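Local structure of regulatory protein SWI6 (Saccharomyces cerevisiae, 1SW6) at residues L39-A48 and I195-T203. The protein acts, here as its ankyrin-repeat domain, in the SBF and MBF transcription complexes that drive cell-cycle-dependent gene expression. Sequence-based numbering, arbitrary orientation.
Sequences LSSPLKIMKA and ILEDSMNRT
M46 and L196 pair in a two-stranded parallel sheet, by which the N-terminal part of the chain joins the boundary between the second and third ankyrin repeats. Parallel register follows from three backbone bonds: M46 N to I195 O (2.8 Å, 169° at the hydrogen), E197 N to M46 O, and a longer one from A48 N to E197 O. On one face the M46 and L196 side chains run side by side in the same direction, M46 CE meeting L196 CD2 at 3.9 Å. K47 and E197 occupy the other face. There E197 CG sits between its backbone N and carbonyl carbon (chi1 61°), and the extended chain beyond it passes I45 CG2, which touches the carboxylate at OE2 (3.6 Å), the two side chains crossing near a right angle. E197 OE1 lies against K47 CG and forms a long salt bridge with K47 NZ (3.9 Å). An alanine in place of E197 would probably take the carboxylate from K47 NZ and strip I45 CG2 of its contacts with E197 CG, CD and OE2. At the start of the pairing, I195 CD1 reaches L43 CD2 and L39 CD2, both leucines crossing it almost perpendicularly, while W270 of helix 268-276 also packs on I195. Bends at chi3 and chi4 bring K47 NZ over the D198-N201 type I turn, where N201 OD1 accepts a weak bond from NZ. D198 O takes two donors from opposite faces of its carbonyl plane: N201 N at 2.8 Å and K47 NZ at 3.1 Å, the lysine standing 47° out of that plane.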
loop_
_atom_site.group_PDB
_atom_site.type_symbol
_atom_site.label_atom_id
_atom_site.label_comp_id
_atom_site.label_asym_id
_atom_site.label_seq_id
_atom_site.Cartn_x
_atom_site.Cartn_y
_atom_site.Cartn_z
ATOM N N LEU A 39 25.460 -6.484 18.352
ATOM C CA LEU A 39 25.308 -7.756 17.660
ATOM C C LEU A 39 26.328 -8.784 18.149
ATOM O O LEU A 39 26.157 -9.987 17.939
ATOM C CB LEU A 39 25.466 -7.547 16.153
ATOM C CG LEU A 39 24.512 -6.528 15.521
ATOM C CD1 LEU A 39 24.790 -6.413 14.028
ATOM C CD2 LEU A 39 23.071 -6.949 15.770
ATOM N N SER A 40 27.390 -8.306 18.793
ATOM C CA SER A 40 28.430 -9.189 19.316
ATOM C C SER A 40 28.075 -9.649 20.729
ATOM O O SER A 40 28.102 -10.844 21.037
ATOM C CB SER A 40 29.783 -8.467 19.337
ATOM O OG SER A 40 30.200 -8.115 18.028
ATOM N N SER A 41 27.739 -8.688 21.583
ATOM C CA SER A 41 27.376 -8.976 22.968
ATOM C C SER A 41 26.230 -10.001 23.004
ATOM O O SER A 41 25.686 -10.366 21.952
ATOM C CB SER A 41 26.980 -7.665 23.657
ATOM O OG SER A 41 28.017 -6.698 23.507
ATOM N N PRO A 42 25.850 -10.485 24.207
ATOM C CA PRO A 42 24.757 -11.464 24.254
ATOM C C PRO A 42 23.561 -10.960 23.455
ATOM O O PRO A 42 23.087 -9.846 23.676
ATOM C CB PRO A 42 24.462 -11.585 25.751
ATOM C CG PRO A 42 24.863 -10.243 26.285
ATOM C CD PRO A 42 26.161 -9.993 25.560
ATOM N N LEU A 43 23.092 -11.779 22.519
ATOM C CA LEU A 43 21.971 -11.419 21.661
ATOM C C LEU A 43 20.771 -10.870 22.422
ATOM O O LEU A 43 20.249 -11.504 23.332
ATOM C CB LEU A 43 21.528 -12.623 20.836
ATOM C CG LEU A 43 21.395 -12.430 19.323
ATOM C CD1 LEU A 43 20.514 -13.545 18.765
ATOM C CD2 LEU A 43 20.794 -11.072 19.013
ATOM N N LYS A 44 20.334 -9.682 22.030
ATOM C CA LYS A 44 19.198 -9.029 22.665
ATOM C C LYS A 44 18.397 -8.298 21.604
ATOM O O LYS A 44 18.920 -7.989 20.534
ATOM C CB LYS A 44 19.693 -8.037 23.719
ATOM C CG LYS A 44 20.811 -7.126 23.223
ATOM C CD LYS A 44 21.332 -6.227 24.351
ATOM C CE LYS A 44 22.621 -5.497 23.953
ATOM N NZ LYS A 44 23.767 -6.433 23.719
ATOM N N ILE A 45 17.129 -8.031 21.899
ATOM C CA ILE A 45 16.274 -7.329 20.959
ATOM C C ILE A 45 16.870 -5.951 20.685
ATOM O O ILE A 45 17.422 -5.308 21.576
ATOM C CB ILE A 45 14.825 -7.210 21.495
ATOM C CG1 ILE A 45 14.114 -8.561 21.356
ATOM C CG2 ILE A 45 14.063 -6.145 20.727
ATOM C CD1 ILE A 45 12.658 -8.558 21.816
ATOM N N MET A 46 16.762 -5.513 19.440
ATOM C CA MET A 46 17.325 -4.244 19.012
ATOM C C MET A 46 16.269 -3.429 18.260
ATOM O O MET A 46 15.337 -3.990 17.683
ATOM C CB MET A 46 18.522 -4.556 18.108
ATOM C CG MET A 46 19.358 -3.385 17.663
ATOM S SD MET A 46 20.785 -3.980 16.719
ATOM C CE MET A 46 20.280 -3.650 15.015
ATOM N N LYS A 47 16.392 -2.109 18.280
ATOM C CA LYS A 47 15.438 -1.293 17.557
ATOM C C LYS A 47 15.916 -1.266 16.110
ATOM O O LYS A 47 17.125 -1.269 15.847
ATOM C CB LYS A 47 15.381 0.128 18.131
ATOM C CG LYS A 47 14.926 0.178 19.583
ATOM C CD LYS A 47 14.534 1.574 20.017
ATOM C CE LYS A 47 13.224 2.008 19.372
ATOM N NZ LYS A 47 12.087 1.125 19.752
ATOM N N ALA A 48 14.978 -1.270 15.170
ATOM C CA ALA A 48 15.356 -1.235 13.764
ATOM C C ALA A 48 16.121 0.060 13.530
ATOM O O ALA A 48 15.869 1.059 14.200
ATOM C CB ALA A 48 14.114 -1.288 12.872
ATOM N N ILE A 195 15.243 -10.056 15.398
ATOM C CA ILE A 195 15.609 -9.449 16.676
ATOM C C ILE A 195 15.235 -7.975 16.776
ATOM O O ILE A 195 15.504 -7.330 17.790
ATOM C CB ILE A 195 17.119 -9.588 16.956
ATOM C CG1 ILE A 195 17.912 -8.639 16.058
ATOM C CG2 ILE A 195 17.547 -11.039 16.749
ATOM C CD1 ILE A 195 19.359 -8.500 16.464
ATOM N N LEU A 196 14.586 -7.451 15.741
ATOM C CA LEU A 196 14.194 -6.047 15.707
ATOM C C LEU A 196 12.786 -5.726 16.242
ATOM O O LEU A 196 11.831 -6.463 15.998
ATOM C CB LEU A 196 14.301 -5.531 14.265
ATOM C CG LEU A 196 15.620 -5.759 13.525
ATOM C CD1 LEU A 196 15.507 -5.269 12.070
ATOM C CD2 LEU A 196 16.728 -5.018 14.259
ATOM N N GLU A 197 12.672 -4.611 16.968
ATOM C CA GLU A 197 11.387 -4.134 17.485
ATOM C C GLU A 197 11.167 -2.760 16.847
ATOM O O GLU A 197 12.127 -2.049 16.563
ATOM C CB GLU A 197 11.407 -3.991 19.014
ATOM C CG GLU A 197 12.436 -3.009 19.554
ATOM C CD GLU A 197 12.415 -2.918 21.074
ATOM O OE1 GLU A 197 13.173 -2.102 21.641
ATOM O OE2 GLU A 197 11.638 -3.663 21.708
ATOM N N ASP A 198 9.914 -2.388 16.611
ATOM C CA ASP A 198 9.629 -1.102 15.988
ATOM C C ASP A 198 9.461 0.028 17.010
ATOM O O ASP A 198 9.761 -0.140 18.196
ATOM C CB ASP A 198 8.389 -1.225 15.090
ATOM C CG ASP A 198 7.131 -1.565 15.861
ATOM O OD1 ASP A 198 6.124 -1.920 15.210
ATOM O OD2 ASP A 198 7.131 -1.460 17.108
ATOM N N SER A 199 8.988 1.180 16.546
ATOM C CA SER A 199 8.806 2.334 17.417
ATOM C C SER A 199 7.796 2.113 18.541
ATOM O O SER A 199 7.682 2.936 19.448
ATOM C CB SER A 199 8.402 3.546 16.580
ATOM O OG SER A 199 9.427 3.850 15.652
ATOM N N MET A 200 7.072 1.002 18.477
ATOM C CA MET A 200 6.077 0.647 19.488
ATOM C C MET A 200 6.618 -0.535 20.298
ATOM O O MET A 200 5.882 -1.185 21.044
ATOM C CB MET A 200 4.776 0.229 18.803
ATOM C CG MET A 200 4.048 1.349 18.089
ATOM S SD MET A 200 3.235 2.454 19.273
ATOM C CE MET A 200 1.820 1.435 19.735
ATOM N N ASN A 201 7.909 -0.802 20.136
ATOM C CA ASN A 201 8.566 -1.932 20.788
ATOM C C ASN A 201 7.820 -3.221 20.450
ATOM O O ASN A 201 7.750 -4.143 21.257
ATOM C CB ASN A 201 8.634 -1.749 22.307
ATOM C CG ASN A 201 9.484 -0.561 22.713
ATOM O OD1 ASN A 201 10.519 -0.284 22.109
ATOM N ND2 ASN A 201 9.056 0.139 23.749
ATOM N N ARG A 202 7.253 -3.273 19.249
ATOM C CA ARG A 202 6.538 -4.460 18.808
ATOM C C ARG A 202 7.458 -5.351 17.992
ATOM O O ARG A 202 8.147 -4.892 17.071
ATOM C CB ARG A 202 5.304 -4.069 17.998
ATOM C CG ARG A 202 4.153 -3.670 18.895
ATOM C CD ARG A 202 3.001 -3.050 18.132
ATOM N NE ARG A 202 1.853 -2.855 19.011
ATOM C CZ ARG A 202 0.712 -2.292 18.633
ATOM N NH1 ARG A 202 0.572 -1.859 17.384
ATOM N NH2 ARG A 202 -0.291 -2.173 19.504
ATOM N N THR A 203 7.476 -6.630 18.346
ATOM C CA THR A 203 8.316 -7.610 17.666
ATOM C C THR A 203 7.577 -8.201 16.476
ATOM O O THR A 203 6.429 -7.827 16.194
ATOM C CB THR A 203 8.672 -8.748 18.620
ATOM O OG1 THR A 203 7.521 -9.589 18.808
ATOM C CG2 THR A 203 9.089 -8.166 19.978
#